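Local coordinates for protein tryptophan synthase alpha chain (PDB 2EKC) that probably cleaves indole-3-glycerol phosphate into indole and glyceraldehyde 3-phosphate, as the alpha subunit of tryptophan synthase in the last step of tryptophan biosynthesis, at residues Y22-Y30 against V66-I76; L11-S21 against V253-E262. All coordinates share one frame; numbering follows the deposited sequence.

Contact 1 (Y22-Y30 against V66-I76)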
loop_
_atom_site.group_PDB
_atom_site.type_symbol
_atom_site.label_atom_id
_atom_site.label_comp_id
_atom_site.label_asym_id
_atom_site.label_seq_id
_atom_site.Cartn_x
_atom_site.Cartn_y
_atom_site.Cartn_z
ATOM N N TYR A 22 -3.803 -4.020 -2.778
ATOM C CA TYR A 22 -2.465 -4.271 -3.279
ATOM C C TYR A 22 -2.468 -5.325 -4.385
ATOM O O TYR A 22 -2.933 -6.450 -4.186
ATOM C CB TYR A 22 -1.594 -4.697 -2.082
ATOM C CG TYR A 22 -0.172 -5.135 -2.362
ATOM C CD1 TYR A 22 0.579 -4.575 -3.395
ATOM C CD2 TYR A 22 0.441 -6.091 -1.547
ATOM C CE1 TYR A 22 1.908 -4.962 -3.613
ATOM C CE2 TYR A 22 1.765 -6.482 -1.752
ATOM C CZ TYR A 22 2.491 -5.916 -2.786
ATOM O OH TYR A 22 3.793 -6.319 -2.992
ATOM N N LEU A 23 -1.971 -4.937 -5.559
ATOM C CA LEU A 23 -1.873 -5.831 -6.713
ATOM C C LEU A 23 -0.482 -5.660 -7.319
ATOM O O LEU A 23 0.155 -4.624 -7.130
ATOM C CB LEU A 23 -2.940 -5.496 -7.770
ATOM C CG LEU A 23 -4.389 -5.926 -7.513
ATOM C CD1 LEU A 23 -5.290 -5.368 -8.613
ATOM C CD2 LEU A 23 -4.473 -7.444 -7.478
ATOM N N MET A 24 -0.020 -6.672 -8.044
ATOM C CA MET A 24 1.306 -6.648 -8.667
ATOM C C MET A 24 1.244 -6.361 -10.165
ATOM O O MET A 24 0.485 -6.995 -10.891
ATOM C CB MET A 24 2.003 -7.997 -8.444
ATOM C CG MET A 24 3.407 -8.089 -9.033
ATOM S SD MET A 24 4.606 -7.147 -8.067
ATOM C CE MET A 24 4.590 -8.088 -6.561
ATOM N N VAL A 25 2.049 -5.410 -10.628
ATOM C CA VAL A 25 2.070 -5.085 -12.049
ATOM C C VAL A 25 2.693 -6.249 -12.805
ATOM O O VAL A 25 3.781 -6.698 -12.458
ATOM C CB VAL A 25 2.918 -3.832 -12.357
ATOM C CG1 VAL A 25 2.943 -3.596 -13.868
ATOM C CG2 VAL A 25 2.348 -2.611 -11.640
ATOM N N GLY A 26 1.997 -6.744 -13.825
ATOM C CA GLY A 26 2.534 -7.839 -14.613
ATOM C C GLY A 26 2.116 -9.243 -14.212
ATOM O O GLY A 26 2.549 -10.211 -14.833
ATOM N N TYR A 27 1.287 -9.369 -13.181
ATOM C CA TYR A 27 0.829 -10.689 -12.739
ATOM C C TYR A 27 -0.675 -10.836 -12.909
ATOM O O TYR A 27 -1.438 -10.015 -12.404
ATOM C CB TYR A 27 1.161 -10.926 -11.263
ATOM C CG TYR A 27 0.637 -12.253 -10.757
ATOM C CD1 TYR A 27 1.248 -13.454 -11.129
ATOM C CD2 TYR A 27 -0.494 -12.314 -9.942
ATOM C CE1 TYR A 27 0.743 -14.687 -10.705
ATOM C CE2 TYR A 27 -1.012 -13.544 -9.509
ATOM C CZ TYR A 27 -0.387 -14.725 -9.897
ATOM O OH TYR A 27 -0.893 -15.935 -9.480
ATOM N N PRO A 28 -1.127 -11.903 -13.591
ATOM C CA PRO A 28 -0.343 -12.974 -14.213
ATOM C C PRO A 28 0.356 -12.530 -15.500
ATOM O O PRO A 28 1.202 -13.247 -16.032
ATOM C CB PRO A 28 -1.383 -14.067 -14.445
ATOM C CG PRO A 28 -2.630 -13.286 -14.697
ATOM C CD PRO A 28 -2.564 -12.230 -13.624
ATOM N N ASP A 29 -0.017 -11.345 -15.982
ATOM C CA ASP A 29 0.556 -10.725 -17.180
ATOM C C ASP A 29 0.139 -9.258 -17.126
ATOM O O ASP A 29 -0.796 -8.914 -16.403
ATOM C CB ASP A 29 0.047 -11.401 -18.463
ATOM C CG ASP A 29 -1.466 -11.340 -18.609
ATOM O OD1 ASP A 29 -2.000 -10.258 -18.920
ATOM O OD2 ASP A 29 -2.121 -12.380 -18.407
ATOM N N TYR A 30 0.828 -8.387 -17.861
ATOM C CA TYR A 30 0.500 -6.962 -17.818
ATOM C C TYR A 30 -0.974 -6.655 -18.060
ATOM O O TYR A 30 -1.615 -6.011 -17.232
ATOM C CB TYR A 30 1.340 -6.164 -18.824
ATOM C CG TYR A 30 1.181 -4.663 -18.656
ATOM C CD1 TYR A 30 1.950 -3.960 -17.729
ATOM C CD2 TYR A 30 0.226 -3.958 -19.386
ATOM C CE1 TYR A 30 1.770 -2.588 -17.532
ATOM C CE2 TYR A 30 0.033 -2.587 -19.196
ATOM C CZ TYR A 30 0.810 -1.911 -18.267
ATOM O OH TYR A 30 0.617 -0.563 -18.068
ATOM N N VAL A 66 5.186 -15.246 -5.639
ATOM C CA VAL A 66 4.927 -15.851 -6.947
ATOM C C VAL A 66 4.654 -14.730 -7.949
ATOM O O VAL A 66 5.161 -14.753 -9.072
ATOM C CB VAL A 66 3.709 -16.804 -6.916
ATOM C CG1 VAL A 66 3.335 -17.222 -8.345
ATOM C CG2 VAL A 66 4.033 -18.034 -6.080
ATOM N N ALA A 67 3.861 -13.747 -7.532
ATOM C CA ALA A 67 3.538 -12.616 -8.398
ATOM C C ALA A 67 4.825 -11.910 -8.827
ATOM O O ALA A 67 4.973 -11.521 -9.982
ATOM C CB ALA A 67 2.615 -11.634 -7.669
ATOM N N HIS A 68 5.759 -11.749 -7.895
ATOM C CA HIS A 68 7.034 -11.103 -8.208
ATOM C C HIS A 68 7.757 -11.851 -9.328
ATOM O O HIS A 68 8.118 -11.276 -10.358
ATOM C CB HIS A 68 7.938 -11.090 -6.970
ATOM C CG HIS A 68 7.695 -9.939 -6.043
ATOM N ND1 HIS A 68 8.211 -8.681 -6.272
ATOM C CD2 HIS A 68 7.030 -9.865 -4.866
ATOM C CE1 HIS A 68 7.877 -7.882 -5.271
ATOM N NE2 HIS A 68 7.162 -8.577 -4.404
ATOM N N GLU A 69 7.966 -13.144 -9.102
ATOM C CA GLU A 69 8.672 -14.008 -10.039
ATOM C C GLU A 69 8.056 -14.034 -11.428
ATOM O O GLU A 69 8.751 -13.846 -12.433
ATOM C CB GLU A 69 8.728 -15.433 -9.482
ATOM C CG GLU A 69 9.653 -16.358 -10.257
ATOM C CD GLU A 69 9.547 -17.799 -9.806
ATOM O OE1 GLU A 69 9.525 -18.034 -8.581
ATOM O OE2 GLU A 69 9.491 -18.697 -10.676
ATOM N N VAL A 70 6.751 -14.277 -11.484
ATOM C CA VAL A 70 6.043 -14.338 -12.753
ATOM C C VAL A 70 6.165 -13.004 -13.490
ATOM O O VAL A 70 6.517 -12.970 -14.667
ATOM C CB VAL A 70 4.553 -14.691 -12.530
ATOM C CG1 VAL A 70 3.783 -14.623 -13.853
ATOM C CG2 VAL A 70 4.444 -16.095 -11.924
ATOM N N ALA A 71 5.883 -11.905 -12.794
ATOM C CA ALA A 71 5.978 -10.583 -13.409
ATOM C C ALA A 71 7.371 -10.333 -13.977
ATOM O O ALA A 71 7.509 -9.788 -15.064
ATOM C CB ALA A 71 5.628 -9.499 -12.392
ATOM N N LEU A 72 8.407 -10.731 -13.246
ATOM C CA LEU A 72 9.769 -10.529 -13.727
ATOM C C LEU A 72 10.041 -11.369 -14.967
ATOM O O LEU A 72 10.738 -10.927 -15.881
ATOM C CB LEU A 72 10.789 -10.865 -12.637
ATOM C CG LEU A 72 10.965 -9.822 -11.532
ATOM C CD1 LEU A 72 12.076 -10.271 -10.597
ATOM C CD2 LEU A 72 11.306 -8.459 -12.139
ATOM N N LYS A 73 9.494 -12.581 -15.002
ATOM C CA LYS A 73 9.697 -13.431 -16.161
ATOM C C LYS A 73 8.906 -12.893 -17.349
ATOM O O LYS A 73 9.227 -13.195 -18.494
ATOM C CB LYS A 73 9.324 -14.882 -15.842
ATOM C CG LYS A 73 10.245 -15.483 -14.789
ATOM C CD LYS A 73 10.379 -16.993 -14.899
ATOM C CE LYS A 73 9.061 -17.697 -14.682
ATOM N NZ LYS A 73 9.251 -19.175 -14.652
ATOM N N ASN A 74 7.873 -12.096 -17.080
ATOM C CA ASN A 74 7.103 -11.489 -18.164
ATOM C C ASN A 74 7.862 -10.250 -18.664
ATOM O O ASN A 74 7.459 -9.621 -19.639
ATOM C CB ASN A 74 5.699 -11.066 -17.707
ATOM C CG ASN A 74 4.768 -12.246 -17.488
ATOM O OD1 ASN A 74 4.877 -13.273 -18.156
ATOM N ND2 ASN A 74 3.830 -12.094 -16.562
ATOM N N GLY A 75 8.952 -9.903 -17.979
ATOM C CA GLY A 75 9.756 -8.757 -18.381
ATOM C C GLY A 75 9.308 -7.399 -17.869
ATOM O O GLY A 75 9.640 -6.368 -18.457
ATOM N N ILE A 76 8.552 -7.383 -16.776
ATOM C CA ILE A 76 8.073 -6.130 -16.214
ATOM C C ILE A 76 9.224 -5.307 -15.642
ATOM O O ILE A 76 10.011 -5.799 -14.831
ATOM C CB ILE A 76 7.030 -6.386 -15.113
ATOM C CG1 ILE A 76 5.819 -7.110 -15.710
ATOM C CG2 ILE A 76 6.617 -5.067 -14.467
ATOM C CD1 ILE A 76 5.096 -6.327 -16.806
#

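Contact 2 (L11-S21 against V253-E262)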
loop_
_atom_site.group_PDB
_atom_site.type_symbol
_atom_site.label_atom_id
_atom_site.label_comp_id
_atom_site.label_asym_id
_atom_site.label_seq_id
_atom_site.Cartn_x
_atom_site.Cartn_y
_atom_site.Cartn_z
ATOM N N LEU A 11 -12.983 10.293 3.725
ATOM C CA LEU A 11 -13.552 9.093 4.328
ATOM C C LEU A 11 -14.170 9.393 5.685
ATOM O O LEU A 11 -15.241 8.885 6.014
ATOM C CB LEU A 11 -12.482 8.009 4.463
ATOM C CG LEU A 11 -12.008 7.417 3.131
ATOM C CD1 LEU A 11 -10.744 6.608 3.346
ATOM C CD2 LEU A 11 -13.115 6.552 2.536
ATOM N N LYS A 12 -13.493 10.225 6.465
ATOM C CA LYS A 12 -13.989 10.594 7.782
ATOM C C LYS A 12 -15.364 11.252 7.660
ATOM O O LYS A 12 -16.275 10.955 8.430
ATOM C CB LYS A 12 -13.004 11.545 8.465
ATOM C CG LYS A 12 -13.405 11.961 9.877
ATOM C CD LYS A 12 -12.352 12.877 10.498
ATOM C CE LYS A 12 -12.126 14.123 9.646
ATOM N NZ LYS A 12 -11.089 15.030 10.221
ATOM N N GLU A 13 -15.524 12.137 6.682
ATOM C CA GLU A 13 -16.806 12.799 6.510
ATOM C C GLU A 13 -17.873 11.813 6.056
ATOM O O GLU A 13 -19.057 12.014 6.324
ATOM C CB GLU A 13 -16.705 13.949 5.504
ATOM C CG GLU A 13 -18.019 14.699 5.342
ATOM C CD GLU A 13 -17.847 16.080 4.740
ATOM O OE1 GLU A 13 -17.428 16.175 3.567
ATOM O OE2 GLU A 13 -18.133 17.071 5.447
ATOM N N LYS A 14 -17.454 10.753 5.370
ATOM C CA LYS A 14 -18.379 9.732 4.883
ATOM C C LYS A 14 -18.583 8.640 5.930
ATOM O O LYS A 14 -19.383 7.723 5.737
ATOM C CB LYS A 14 -17.848 9.103 3.587
ATOM C CG LYS A 14 -17.836 10.049 2.394
ATOM C CD LYS A 14 -17.174 9.432 1.166
ATOM C CE LYS A 14 -17.951 8.236 0.641
ATOM N NZ LYS A 14 -19.359 8.588 0.292
ATOM N N ARG A 15 -17.853 8.749 7.036
ATOM C CA ARG A 15 -17.925 7.778 8.122
ATOM C C ARG A 15 -17.469 6.403 7.633
ATOM O O ARG A 15 -18.103 5.383 7.905
ATOM C CB ARG A 15 -19.353 7.708 8.680
ATOM C CG ARG A 15 -19.921 9.075 9.086
ATOM C CD ARG A 15 -21.182 8.928 9.928
ATOM N NE ARG A 15 -21.735 10.212 10.366
ATOM C CZ ARG A 15 -22.439 11.037 9.596
ATOM N NH1 ARG A 15 -22.687 10.726 8.331
ATOM N NH2 ARG A 15 -22.913 12.172 10.099
ATOM N N GLU A 16 -16.352 6.389 6.916
ATOM C CA GLU A 16 -15.798 5.156 6.374
ATOM C C GLU A 16 -14.329 4.960 6.734
ATOM O O GLU A 16 -13.619 5.912 7.070
ATOM C CB GLU A 16 -15.910 5.161 4.850
ATOM C CG GLU A 16 -17.316 5.095 4.301
ATOM C CD GLU A 16 -17.324 5.015 2.789
ATOM O OE1 GLU A 16 -16.307 4.565 2.216
ATOM O OE2 GLU A 16 -18.343 5.389 2.172
ATOM N N LYS A 17 -13.889 3.709 6.666
ATOM C CA LYS A 17 -12.496 3.368 6.905
ATOM C C LYS A 17 -11.975 3.106 5.496
ATOM O O LYS A 17 -12.747 2.732 4.606
ATOM C CB LYS A 17 -12.366 2.101 7.752
ATOM C CG LYS A 17 -13.114 2.154 9.075
ATOM C CD LYS A 17 -12.758 3.386 9.883
ATOM C CE LYS A 17 -13.526 3.403 11.196
ATOM N NZ LYS A 17 -13.328 4.674 11.936
ATOM N N ALA A 18 -10.681 3.298 5.289
ATOM C CA ALA A 18 -10.102 3.104 3.967
ATOM C C ALA A 18 -9.803 1.654 3.622
ATOM O O ALA A 18 -9.423 0.864 4.483
ATOM C CB ALA A 18 -8.820 3.922 3.842
ATOM N N LEU A 19 -10.001 1.308 2.355
ATOM C CA LEU A 19 -9.665 -0.024 1.873
ATOM C C LEU A 19 -8.446 0.211 0.991
ATOM O O LEU A 19 -8.517 0.954 0.007
ATOM C CB LEU A 19 -10.780 -0.638 1.025
ATOM C CG LEU A 19 -10.313 -1.896 0.268
ATOM C CD1 LEU A 19 -9.758 -2.922 1.253
ATOM C CD2 LEU A 19 -11.458 -2.491 -0.530
ATOM N N VAL A 20 -7.324 -0.389 1.369
ATOM C CA VAL A 20 -6.087 -0.260 0.608
ATOM C C VAL A 20 -5.897 -1.578 -0.135
ATOM O O VAL A 20 -5.741 -2.620 0.496
ATOM C CB VAL A 20 -4.890 -0.023 1.554
ATOM C CG1 VAL A 20 -3.612 0.114 0.759
ATOM C CG2 VAL A 20 -5.131 1.221 2.389
ATOM N N SER A 21 -5.928 -1.535 -1.465
ATOM C CA SER A 21 -5.777 -2.744 -2.270
ATOM C C SER A 21 -4.391 -2.836 -2.886
ATOM O O SER A 21 -3.877 -1.869 -3.456
ATOM C CB SER A 21 -6.838 -2.786 -3.373
ATOM O OG SER A 21 -8.136 -2.749 -2.807
ATOM N N VAL A 253 -13.742 -6.999 -3.395
ATOM C CA VAL A 253 -13.429 -5.630 -2.988
ATOM C C VAL A 253 -14.700 -4.923 -2.520
ATOM O O VAL A 253 -14.678 -4.161 -1.552
ATOM C CB VAL A 253 -12.800 -4.831 -4.152
ATOM C CG1 VAL A 253 -12.745 -3.341 -3.804
ATOM C CG2 VAL A 253 -11.400 -5.355 -4.440
ATOM N N LYS A 254 -15.806 -5.185 -3.208
ATOM C CA LYS A 254 -17.080 -4.576 -2.853
ATOM C C LYS A 254 -17.508 -5.037 -1.464
ATOM O O LYS A 254 -17.983 -4.243 -0.656
ATOM C CB LYS A 254 -18.147 -4.953 -3.883
ATOM C CG LYS A 254 -19.500 -4.307 -3.641
ATOM C CD LYS A 254 -20.424 -4.487 -4.842
ATOM C CE LYS A 254 -20.745 -5.952 -5.087
ATOM N NZ LYS A 254 -21.617 -6.148 -6.281
ATOM N N GLU A 255 -17.328 -6.325 -1.192
ATOM C CA GLU A 255 -17.691 -6.896 0.097
ATOM C C GLU A 255 -16.805 -6.382 1.235
ATOM O O GLU A 255 -17.297 -6.064 2.319
ATOM C CB GLU A 255 -17.629 -8.422 0.023
ATOM C CG GLU A 255 -17.824 -9.114 1.356
ATOM C CD GLU A 255 -18.287 -10.543 1.198
ATOM O OE1 GLU A 255 -17.697 -11.272 0.368
ATOM O OE2 GLU A 255 -19.237 -10.938 1.908
ATOM N N LEU A 256 -15.500 -6.308 0.992
ATOM C CA LEU A 256 -14.570 -5.815 2.004
ATOM C C LEU A 256 -14.937 -4.383 2.380
ATOM O O LEU A 256 -14.969 -4.024 3.556
ATOM C CB LEU A 256 -13.137 -5.852 1.470
ATOM C CG LEU A 256 -12.544 -7.234 1.191
ATOM C CD1 LEU A 256 -11.158 -7.090 0.569
ATOM C CD2 LEU A 256 -12.469 -8.021 2.494
ATOM N N LYS A 257 -15.216 -3.572 1.364
ATOM C CA LYS A 257 -15.583 -2.179 1.570
ATOM C C LYS A 257 -16.886 -2.074 2.368
ATOM O O LYS A 257 -17.129 -1.075 3.043
ATOM C CB LYS A 257 -15.726 -1.479 0.214
ATOM C CG LYS A 257 -15.900 0.024 0.304
ATOM C CD LYS A 257 -14.744 0.675 1.054
ATOM C CE LYS A 257 -15.091 2.106 1.411
ATOM N NZ LYS A 257 -14.076 2.759 2.272
ATOM N N GLU A 258 -17.722 -3.106 2.288
ATOM C CA GLU A 258 -18.979 -3.123 3.032
ATOM C C GLU A 258 -18.695 -3.158 4.529
ATOM O O GLU A 258 -19.400 -2.533 5.319
ATOM C CB GLU A 258 -19.825 -4.339 2.639
ATOM C CG GLU A 258 -20.841 -4.046 1.546
ATOM C CD GLU A 258 -21.628 -5.277 1.126
ATOM O OE1 GLU A 258 -22.052 -6.052 2.013
ATOM O OE2 GLU A 258 -21.831 -5.461 -0.093
ATOM N N GLY A 259 -17.660 -3.893 4.917
ATOM C CA GLY A 259 -17.307 -3.977 6.321
ATOM C C GLY A 259 -16.547 -2.760 6.820
ATOM O O GLY A 259 -16.106 -2.728 7.969
ATOM N N LEU A 260 -16.397 -1.754 5.964
ATOM C CA LEU A 260 -15.672 -0.539 6.325
ATOM C C LEU A 260 -16.562 0.700 6.390
ATOM O O LEU A 260 -16.064 1.830 6.421
ATOM C CB LEU A 260 -14.535 -0.298 5.322
ATOM C CG LEU A 260 -13.478 -1.407 5.252
ATOM C CD1 LEU A 260 -12.438 -1.076 4.195
ATOM C CD2 LEU A 260 -12.824 -1.567 6.613
ATOM N N ARG A 261 -17.874 0.489 6.417
ATOM C CA ARG A 261 -18.820 1.599 6.469
ATOM C C ARG A 261 -19.589 1.642 7.784
ATOM O O ARG A 261 -19.911 0.602 8.367
ATOM C CB ARG A 261 -19.831 1.496 5.325
ATOM C CG ARG A 261 -19.233 1.394 3.935
ATOM C CD ARG A 261 -20.337 1.139 2.922
ATOM N NE ARG A 261 -19.822 0.782 1.602
ATOM C CZ ARG A 261 -19.117 1.600 0.830
ATOM N NH1 ARG A 261 -18.838 2.827 1.245
ATOM N NH2 ARG A 261 -18.695 1.191 -0.358
ATOM N N GLU A 262 -19.877 2.855 8.242
ATOM C CA GLU A 262 -20.638 3.059 9.465
ATOM C C GLU A 262 -21.673 4.157 9.218
ATOM O O GLU A 262 -22.168 4.758 10.191
ATOM C CB GLU A 262 -19.695 3.444 10.611
ATOM C CG GLU A 262 -18.726 2.328 10.987
ATOM C CD GLU A 262 -17.805 2.695 12.134
ATOM O OE1 GLU A 262 -17.849 3.855 12.599
ATOM O OE2 GLU A 262 -17.028 1.817 12.572
ATOM O OXT GLU A 262 -21.995 4.391 8.035
HETATM O O HOH W 1 -20.351 4.889 5.769
HETATM O O HOH W 2 -14.949 3.407 14.535
#

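Contact 1 (Y22-Y30 against V66-I76)
The methyl CE of Met24 sits over the centre of the His68 imidazole, 3.4 Å from its centroid and 8° off the ring normal, a CH-pi contact with SD farther out over the same face, a Met-aromatic contact. The bends at chi2 and chi3 (74° and 66°) turn the thioether up to the ring. His68 is held at both nitrogens, ND1 by the backbone N of Phe54 and NE2 by Asp60, so its rotation is fixed. The packing is also close at Gly26, whose CA lies 3.5 Å from Ile76 CG1, and beside it Ala71 CB rests 3.4 Å from Val25 O, a buried carbonyl without a polar partner. Tyr27 is packed between Ala67 CB, 3.7 Å from its CG, on one ring face and Pro28 CB on the opposite face, with Val70 CB at the edge. The solvent side holds Val66 and Asn74. Exposed Asn74, just beyond helix 62-73, donates from ND2 to Gly26 O and Pro28 O, both at 2.9 Å; the first bond is nearly in line with its C=O, whereas the second meets its carbonyl from above the plane. The whole is a strand-end loop of a TIM barrel packed on helix 62-73, close to Asp60, one of two predicted proton acceptors; the other, Glu49, lies by Tyr22.

Contact 2 (L11-S21 against V253-E262)
Arg261 presents the edge of its guanidinium to Glu16, NH1 lying 2.8 Å from OE2 in a salt bridge, while Lys257 CD lies over one guanidinium face, offset toward the rim. The Glu16 carboxylate stands almost perpendicular to the guanidinium, the planes 89° apart, although the two side chains run alongside each other. In this TIM barrel the arrangement brings the C-terminal tail against the entry to the first strand, with a single beta bridge between Glu16 and Arg261. Its backbone bonds are Lys17 N to Leu260 O, 2.9 Å, and Glu262 N to Arg15 O, 3.1 Å. Farther along, Leu19 CD2 meets Val253 CG1 on helix 246-258 at 3.6 Å, and Leu19 CB meets CD1 of Leu260, in the turn after it, at the same separation. Around the charged side, Lys14 NZ joins the Glu16 network through a long salt bridge to OE2, and water 2 joins Lys17 NZ, weakly, to Glu262 OE2. Lys257 has its CG anti to the backbone N (chi1 -171°) and a bend at chi2, which bring the amine to the start of strand 18-24. There Asp46 is a salt-bridge partner of NZ, and NZ donates to Lys17 O at 2.7 Å, lying 18° out of that carbonyl's plane.

From the N terminus, helix 3-14 leads through the turn at Arg15 into strand 18-24, and both contacts draw on this first strand: contact 2 at its beginning, contact 1 at its end and in the loop beyond. The chain then runs through helix 30-42 and strand 47-51 to helix 62-73, where contact 1 closes a short loop of 35 residues. The rest of the barrel follows before helix 246-258 and the C-terminal tail return to the start of the strand, closing contact 2 across 231 residues. The shorter loop thus lies wholly within the longer. With centres about 27 Å apart, the contacts tie opposite ends of one strand to helix 62-73 and to the chain's last helix.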